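Local coordinates for protein zonadhesin (Komagataella phaffii, PDB 5FX8) that is a putative cell-surface adhesion protein of yeast, here its N-terminal part with two cohesin-like domains, that may take part in cell-cell interaction, at residues S182-P187 / Q277-V282; E55-P60 / T111-E116. All coordinates share one frame; numbering follows the deposited sequence.

Contact 1 (S182-P187 / Q277-V282); sequences STVQTP and QNVVNV
S182 O is met by two groups of the facing strand: N281 N donates a hydrogen bond of 2.9 Å to it, and the CA-H of V280 adds a weaker contact, with V280 CA 3.3 Å from S182 O. In return S182 N donates to N281 O at 3.1 Å, closing the first hydrogen-bonded antiparallel pair. V184 with V279 and T186 with Q277 repeat the reciprocal pattern, the two strand axes approaching to 4.8 Å, with directions 167° apart. V279 O is held much like S182 O, by V184 N at 3.2 Å and by the CA-H of T183.

T183, Q185, N278 and V280 turn to one face, toward strand 162-170 of the other sheet. T183 CG2 stands anti to the backbone N, where it touches V280 CG2 at 3.5 Å on the strand opposite and also comes against the side-chain amide of N278, the two side chains crossing at a slant. Chi1 of N278 (179°) puts its CG anti to the backbone N; its OD1 accepts a hydrogen bond from K154 NZ, so this buried oxygen is satisfied. V280 reaches on to V167, and N278 to W165.

The other face carries S182, V184 and T186 with Q277, V279 and N281 and is the more exposed. V184 and V279 stand next to each other there, though the exact meeting of their methyls is doubtful, while S182 OG is 3.6 Å from N281 OD1. V279 and N281 also rest on V298 of strand 294-304.

Backbone bonds from T183 to I247 and from V280 to L299 make both strands interior ones in a five-stranded antiparallel sheet, packed on a second such sheet as in the beta sandwich of a cohesin-like domain.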
ATOM      1  N   SER C 182      36.021 -17.130 -10.840  1.00 27.11           N
ATOM      2  CA  SER C 182      37.392 -16.943 -10.384  1.00 25.68           C
ATOM      3  C   SER C 182      38.358 -17.544 -11.398  1.00 27.98           C
ATOM      4  O   SER C 182      38.092 -18.609 -11.954  1.00 28.38           O
ATOM      5  CB  SER C 182      37.612 -17.578  -9.027  1.00 24.88           C
ATOM      6  OG  SER C 182      37.401 -18.963  -9.141  1.00 31.24           O
ATOM      7  N   THR C 183      39.472 -16.854 -11.634  1.00 28.37           N
ATOM      8  CA  THR C 183      40.531 -17.289 -12.535  1.00 26.76           C
ATOM      9  C   THR C 183      41.836 -17.381 -11.764  1.00 27.31           C
ATOM     10  O   THR C 183      42.140 -16.498 -10.966  1.00 29.70           O
ATOM     11  CB  THR C 183      40.740 -16.296 -13.691  1.00 33.30           C
ATOM     12  OG1 THR C 183      39.484 -15.781 -14.124  1.00 48.17           O
ATOM     13  CG2 THR C 183      41.398 -16.967 -14.879  1.00 31.96           C
ATOM     14  N   VAL C 184      42.615 -18.433 -12.013  1.00 26.88           N
ATOM     15  CA  VAL C 184      44.009 -18.490 -11.592  1.00 27.39           C
ATOM     16  C   VAL C 184      44.882 -18.834 -12.795  1.00 27.17           C
ATOM     17  O   VAL C 184      44.510 -19.659 -13.634  1.00 26.97           O
ATOM     18  CB  VAL C 184      44.213 -19.500 -10.450  1.00 26.45           C
ATOM     19  CG1 VAL C 184      43.219 -19.300  -9.433  1.00 28.26           C
ATOM     20  CG2 VAL C 184      44.139 -20.882 -10.923  1.00 28.99           C
ATOM     21  N   GLN C 185      46.042 -18.198 -12.888  1.00 26.47           N
ATOM     22  CA  GLN C 185      46.918 -18.464 -14.013  1.00 27.49           C
ATOM     23  C   GLN C 185      48.380 -18.238 -13.627  1.00 29.37           C
ATOM     24  O   GLN C 185      48.688 -17.384 -12.796  1.00 29.14           O
ATOM     25  CB  GLN C 185      46.522 -17.595 -15.202  1.00 27.50           C
ATOM     26  CG  GLN C 185      47.621 -16.755 -15.702  1.00 28.38           C
ATOM     27  CD  GLN C 185      47.309 -16.078 -16.987  1.00 27.23           C
ATOM     28  OE1 GLN C 185      48.160 -15.400 -17.543  1.00 29.30           O
ATOM     29  NE2 GLN C 185      46.095 -16.244 -17.476  1.00 26.27           N
ATOM     30  N   THR C 186      49.269 -19.038 -14.215  1.00 32.34           N
ATOM     31  CA  THR C 186      50.714 -18.832 -14.114  1.00 36.28           C
ATOM     32  C   THR C 186      51.258 -18.976 -15.507  1.00 29.60           C
ATOM     33  O   THR C 186      50.844 -19.872 -16.224  1.00 30.80           O
ATOM     34  CB  THR C 186      51.420 -19.859 -13.196  1.00 33.70           C
ATOM     35  OG1 THR C 186      51.262 -21.167 -13.753  1.00 39.76           O
ATOM     36  CG2 THR C 186      50.837 -19.853 -11.827  1.00 30.14           C
ATOM     37  N   PRO C 187      52.215 -18.128 -15.893  1.00 32.60           N
ATOM     38  CA  PRO C 187      52.882 -17.094 -15.116  1.00 31.66           C
ATOM     39  C   PRO C 187      52.393 -15.674 -15.343  1.00 33.56           C
ATOM     40  O   PRO C 187      53.071 -14.760 -14.874  1.00 40.30           O
ATOM     41  CB  PRO C 187      54.304 -17.191 -15.620  1.00 35.01           C
ATOM     42  CG  PRO C 187      54.105 -17.426 -17.064  1.00 30.74           C
ATOM     43  CD  PRO C 187      52.935 -18.370 -17.154  1.00 31.07           C
ATOM     44  N   GLN C 277      49.126 -21.706 -18.240  1.00 27.53           N
ATOM     45  CA  GLN C 277      48.072 -22.492 -17.603  1.00 28.11           C
ATOM     46  C   GLN C 277      47.019 -21.545 -17.038  1.00 26.80           C
ATOM     47  O   GLN C 277      47.358 -20.531 -16.422  1.00 25.24           O
ATOM     48  CB  GLN C 277      48.629 -23.385 -16.497  1.00 29.13           C
ATOM     49  CG  GLN C 277      49.794 -24.254 -16.930  1.00 31.77           C
ATOM     50  CD  GLN C 277      49.412 -25.238 -18.021  1.00 41.02           C
ATOM     51  OE1 GLN C 277      48.460 -26.016 -17.869  1.00 36.33           O
ATOM     52  NE2 GLN C 277      50.143 -25.203 -19.141  1.00 38.06           N
ATOM     53  N   ASN C 278      45.747 -21.861 -17.278  1.00 27.22           N
ATOM     54  CA  ASN C 278      44.657 -20.987 -16.870  1.00 26.85           C
ATOM     55  C   ASN C 278      43.416 -21.799 -16.564  1.00 26.41           C
ATOM     56  O   ASN C 278      42.964 -22.572 -17.410  1.00 30.04           O
ATOM     57  CB  ASN C 278      44.320 -19.973 -17.953  1.00 23.75           C
ATOM     58  CG  ASN C 278      43.169 -19.079 -17.561  1.00 24.37           C
ATOM     59  OD1 ASN C 278      42.019 -19.494 -17.552  1.00 25.59           O
ATOM     60  ND2 ASN C 278      43.477 -17.848 -17.230  1.00 24.32           N
ATOM     61  N   VAL C 279      42.833 -21.581 -15.393  1.00 24.99           N
ATOM     62  CA  VAL C 279      41.559 -22.192 -15.053  1.00 27.25           C
ATOM     63  C   VAL C 279      40.563 -21.092 -14.726  1.00 28.49           C
ATOM     64  O   VAL C 279      40.937 -20.033 -14.221  1.00 27.52           O
ATOM     65  CB  VAL C 279      41.699 -23.176 -13.886  1.00 24.44           C
ATOM     66  CG1 VAL C 279      42.139 -22.447 -12.680  1.00 26.98           C
ATOM     67  CG2 VAL C 279      40.396 -23.856 -13.627  1.00 32.19           C
ATOM     68  N   VAL C 280      39.300 -21.332 -15.058  1.00 26.11           N
ATOM     69  CA  VAL C 280      38.208 -20.440 -14.729  1.00 25.63           C
ATOM     70  C   VAL C 280      37.108 -21.295 -14.139  1.00 27.76           C
ATOM     71  O   VAL C 280      36.512 -22.111 -14.845  1.00 28.19           O
ATOM     72  CB  VAL C 280      37.687 -19.670 -15.938  1.00 25.82           C
ATOM     73  CG1 VAL C 280      36.444 -18.945 -15.555  1.00 27.51           C
ATOM     74  CG2 VAL C 280      38.691 -18.691 -16.385  1.00 27.76           C
ATOM     75  N   ASN C 281      36.825 -21.108 -12.860  1.00 29.39           N
ATOM     76  CA  ASN C 281      35.676 -21.742 -12.234  1.00 28.77           C
ATOM     77  C   ASN C 281      34.483 -20.804 -12.332  1.00 28.56           C
ATOM     78  O   ASN C 281      34.583 -19.632 -11.981  1.00 30.00           O
ATOM     79  CB  ASN C 281      35.985 -22.065 -10.780  1.00 30.00           C
ATOM     80  CG  ASN C 281      37.295 -22.773 -10.620  1.00 34.88           C
ATOM     81  OD1 ASN C 281      38.356 -22.149 -10.588  1.00 34.40           O
ATOM     82  ND2 ASN C 281      37.237 -24.091 -10.523  1.00 42.09           N
ATOM     83  N   VAL C 282      33.368 -21.312 -12.829  1.00 28.85           N
ATOM     84  CA  VAL C 282      32.145 -20.535 -12.970  1.00 28.90           C
ATOM     85  C   VAL C 282      31.044 -21.277 -12.239  1.00 28.89           C
ATOM     86  O   VAL C 282      30.765 -22.436 -12.553  1.00 33.67           O
ATOM     87  CB  VAL C 282      31.773 -20.319 -14.441  1.00 27.94           C
ATOM     88  CG1 VAL C 282      30.410 -19.687 -14.542  1.00 27.32           C
ATOM     89  CG2 VAL C 282      32.804 -19.454 -15.101  1.00 26.09           C
TER

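Contact 2 (E55-P60 / T111-E116); sequences EFVQYP and TLKLSE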
ATOM      1  N   GLU C  55      47.835 -22.387 -41.322  1.00 24.15           N
ATOM      2  CA  GLU C  55      49.009 -21.544 -41.187  1.00 23.62           C
ATOM      3  C   GLU C  55      49.798 -21.959 -39.961  1.00 20.50           C
ATOM      4  O   GLU C  55      49.235 -22.414 -38.969  1.00 20.90           O
ATOM      5  CB  GLU C  55      48.625 -20.071 -41.090  1.00 24.45           C
ATOM      6  CG  GLU C  55      48.085 -19.515 -42.391  1.00 33.62           C
ATOM      7  CD  GLU C  55      47.951 -18.016 -42.384  1.00 33.88           C
ATOM      8  OE1 GLU C  55      47.763 -17.443 -41.292  1.00 43.79           O
ATOM      9  OE2 GLU C  55      48.043 -17.413 -43.475  1.00 38.48           O
ATOM     10  N   PHE C  56      51.113 -21.835 -40.057  1.00 20.31           N
ATOM     11  CA  PHE C  56      51.975 -21.957 -38.894  1.00 19.30           C
ATOM     12  C   PHE C  56      51.942 -20.647 -38.150  1.00 18.83           C
ATOM     13  O   PHE C  56      51.805 -19.597 -38.772  1.00 21.03           O
ATOM     14  CB  PHE C  56      53.407 -22.264 -39.300  1.00 19.56           C
ATOM     15  CG  PHE C  56      53.641 -23.683 -39.634  1.00 19.31           C
ATOM     16  CD1 PHE C  56      53.992 -24.574 -38.659  1.00 18.89           C
ATOM     17  CD2 PHE C  56      53.511 -24.123 -40.915  1.00 17.28           C
ATOM     18  CE1 PHE C  56      54.214 -25.867 -38.947  1.00 16.26           C
ATOM     19  CE2 PHE C  56      53.718 -25.420 -41.208  1.00 20.20           C
ATOM     20  CZ  PHE C  56      54.077 -26.300 -40.211  1.00 19.66           C
ATOM     21  N   VAL C  57      52.038 -20.702 -36.822  1.00 18.98           N
ATOM     22  CA  VAL C  57      52.006 -19.500 -35.993  1.00 19.35           C
ATOM     23  C   VAL C  57      53.355 -19.335 -35.316  1.00 22.09           C
ATOM     24  O   VAL C  57      53.808 -20.215 -34.580  1.00 24.01           O
ATOM     25  CB  VAL C  57      50.878 -19.543 -34.957  1.00 20.57           C
ATOM     26  CG1 VAL C  57      50.875 -18.251 -34.129  1.00 19.15           C
ATOM     27  CG2 VAL C  57      49.559 -19.762 -35.633  1.00 17.62           C
ATOM     28  N   GLN C  58      53.967 -18.190 -35.510  1.00 22.95           N
ATOM     29  CA  GLN C  58      55.342 -17.979 -35.108  1.00 23.24           C
ATOM     30  C   GLN C  58      55.399 -17.174 -33.817  1.00 24.67           C
ATOM     31  O   GLN C  58      54.906 -16.049 -33.762  1.00 25.18           O
ATOM     32  CB  GLN C  58      56.096 -17.283 -36.237  1.00 27.40           C
ATOM     33  CG  GLN C  58      56.386 -18.209 -37.392  1.00 28.14           C
ATOM     34  CD  GLN C  58      56.474 -17.499 -38.711  1.00 44.59           C
ATOM     35  OE1 GLN C  58      57.519 -17.507 -39.376  1.00 44.75           O
ATOM     36  NE2 GLN C  58      55.366 -16.879 -39.115  1.00 48.36           N
ATOM     37  N   TYR C  59      55.995 -17.748 -32.783  1.00 24.45           N
ATOM     38  CA  TYR C  59      56.395 -16.958 -31.626  1.00 26.04           C
ATOM     39  C   TYR C  59      57.647 -17.574 -30.998  1.00 26.75           C
ATOM     40  O   TYR C  59      57.645 -18.742 -30.606  1.00 26.47           O
ATOM     41  CB  TYR C  59      55.270 -16.829 -30.580  1.00 25.20           C
ATOM     42  CG  TYR C  59      55.630 -15.799 -29.537  1.00 25.19           C
ATOM     43  CD1 TYR C  59      55.531 -14.447 -29.814  1.00 27.29           C
ATOM     44  CD2 TYR C  59      56.141 -16.173 -28.309  1.00 26.81           C
ATOM     45  CE1 TYR C  59      55.892 -13.495 -28.878  1.00 27.06           C
ATOM     46  CE2 TYR C  59      56.508 -15.225 -27.370  1.00 28.25           C
ATOM     47  CZ  TYR C  59      56.377 -13.887 -27.667  1.00 27.76           C
ATOM     48  OH  TYR C  59      56.731 -12.924 -26.760  1.00 31.22           O
ATOM     49  N   PRO C  60      58.725 -16.789 -30.870  1.00 28.00           N
ATOM     50  CA  PRO C  60      58.922 -15.374 -31.187  1.00 27.97           C
ATOM     51  C   PRO C  60      58.809 -15.062 -32.662  1.00 31.43           C
ATOM     52  O   PRO C  60      58.739 -15.964 -33.482  1.00 34.61           O
ATOM     53  CB  PRO C  60      60.346 -15.107 -30.705  1.00 29.34           C
ATOM     54  CG  PRO C  60      60.623 -16.148 -29.741  1.00 27.36           C
ATOM     55  CD  PRO C  60      59.873 -17.346 -30.142  1.00 26.56           C
ATOM     56  N   THR C 111      50.665 -28.005 -34.789  1.00 18.02           N
ATOM     57  CA  THR C 111      49.439 -27.294 -34.463  1.00 17.74           C
ATOM     58  C   THR C 111      49.366 -26.046 -35.333  1.00 18.02           C
ATOM     59  O   THR C 111      50.244 -25.183 -35.280  1.00 13.93           O
ATOM     60  CB  THR C 111      49.343 -26.938 -32.975  1.00 16.20           C
ATOM     61  OG1 THR C 111      50.382 -26.026 -32.616  1.00 17.68           O
ATOM     62  CG2 THR C 111      49.449 -28.159 -32.114  1.00 14.26           C
ATOM     63  N   LEU C 112      48.311 -25.950 -36.120  1.00 22.63           N
ATOM     64  CA  LEU C 112      48.111 -24.833 -37.023  1.00 20.66           C
ATOM     65  C   LEU C 112      46.838 -24.093 -36.636  1.00 21.06           C
ATOM     66  O   LEU C 112      45.963 -24.629 -35.959  1.00 20.50           O
ATOM     67  CB  LEU C 112      48.020 -25.314 -38.478  1.00 18.72           C
ATOM     68  CG  LEU C 112      49.159 -26.224 -38.917  1.00 18.19           C
ATOM     69  CD1 LEU C 112      48.994 -26.659 -40.344  1.00 20.86           C
ATOM     70  CD2 LEU C 112      50.433 -25.479 -38.789  1.00 20.49           C
ATOM     71  N   LYS C 113      46.753 -22.846 -37.067  1.00 21.82           N
ATOM     72  CA  LYS C 113      45.552 -22.037 -36.960  1.00 18.68           C
ATOM     73  C   LYS C 113      44.962 -21.817 -38.347  1.00 23.47           C
ATOM     74  O   LYS C 113      45.659 -21.889 -39.360  1.00 25.81           O
ATOM     75  CB  LYS C 113      45.856 -20.685 -36.322  1.00 18.87           C
ATOM     76  CG  LYS C 113      46.255 -20.727 -34.872  1.00 20.84           C
ATOM     77  CD  LYS C 113      45.155 -21.297 -33.988  1.00 25.74           C
ATOM     78  CE  LYS C 113      45.215 -20.721 -32.577  1.00 26.03           C
ATOM     79  NZ  LYS C 113      44.957 -19.236 -32.568  1.00 33.96           N
ATOM     80  N   LEU C 114      43.670 -21.529 -38.393  1.00 23.67           N
ATOM     81  CA  LEU C 114      43.058 -21.142 -39.651  1.00 22.82           C
ATOM     82  C   LEU C 114      43.446 -19.712 -39.991  1.00 25.61           C
ATOM     83  O   LEU C 114      43.533 -18.862 -39.112  1.00 30.41           O
ATOM     84  CB  LEU C 114      41.543 -21.280 -39.571  1.00 26.33           C
ATOM     85  CG  LEU C 114      41.004 -22.710 -39.633  1.00 24.58           C
ATOM     86  CD1 LEU C 114      39.573 -22.728 -39.199  1.00 23.65           C
ATOM     87  CD2 LEU C 114      41.123 -23.255 -41.037  1.00 25.39           C
ATOM     88  N   SER C 115      43.685 -19.447 -41.269  1.00 27.72           N
ATOM     89  CA  SER C 115      44.047 -18.097 -41.689  1.00 31.92           C
ATOM     90  C   SER C 115      42.895 -17.110 -41.508  1.00 35.17           C
ATOM     91  O   SER C 115      41.719 -17.470 -41.543  1.00 33.21           O
ATOM     92  CB  SER C 115      44.476 -18.090 -43.152  1.00 32.37           C
ATOM     93  OG  SER C 115      43.406 -18.464 -43.995  1.00 32.43           O
ATOM     94  N   GLU C 116      43.247 -15.836 -41.341  1.00 36.83           N
ATOM     95  CA  GLU C 116      42.227 -14.800 -41.305  1.00 39.14           C
ATOM     96  C   GLU C 116      41.411 -14.813 -42.582  1.00 38.78           C
ATOM     97  O   GLU C 116      40.178 -14.810 -42.541  1.00 40.31           O
ATOM     98  CB  GLU C 116      42.865 -13.431 -41.109  1.00 46.48           C
ATOM     99  CG  GLU C 116      43.098 -13.020 -39.673  1.00 48.89           C
ATOM    100  CD  GLU C 116      43.359 -11.532 -39.564  1.00 60.28           C
ATOM    101  OE1 GLU C 116      44.448 -11.078 -39.977  1.00 64.28           O
ATOM    102  OE2 GLU C 116      42.460 -10.806 -39.097  1.00 64.81           O
TER
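A short antiparallel bridge on strand 101-114 of the first cohesin-like domain brings E55 against K113 as a hydrogen-bonded pair. E55 N donates to K113 O at 3.0 Å, and K113 N returns a bond to E55 O at 3.2 Å, the second the straighter at the hydrogen.

The side chain of L112 packs against E55 O through CB, and its CD2 continues onto the ring of F56. This methyl stands almost over the ring centre, 3.6 Å from the F56 centroid and 9° off the ring normal, a CH-pi contact. The same ring meets F110 edge-to-face and also touches F83, so F56 is buried in an aromatic cluster of the domain core.

Strand 54-55 is brief: beyond it the chain departs from 101-114, and V57 pairs its backbone with S307 instead. V57 still touches strand 101-114, CG2 against K113 CG at 3.5 Å. K113 then bends at chi2 (-62°), which turns its CD off the line of the chain, and its amine end makes a cation-pi contact with W24.

At the other end the extended side chain of E55 brings its carboxylate against S115, E55 CD 3.6 Å from S115 CB. S115 is the N-cap of helix 116-120, its OG bonded to F118 N.

Overall arrangement
Contacts 1 and 2 lie in different cohesin-like domains, contact 2 in the first and contact 1 in the second, and follow each other in series along the chain. Their centres are 24 Å apart and their nearest atoms about 11 Å, with no direct touch. Segments 55-60 and 182-187 both touch one loop: Y59 bonds through its hydroxyl to D271 O and touches L274, just ahead of the strand that supplies 277-282, while P187 at the end of contact 1 rests on V273. S307, which bonds to V57 and T111, follows strand 294-304, the sheet neighbour of 277-282. Neither contact includes a ligand.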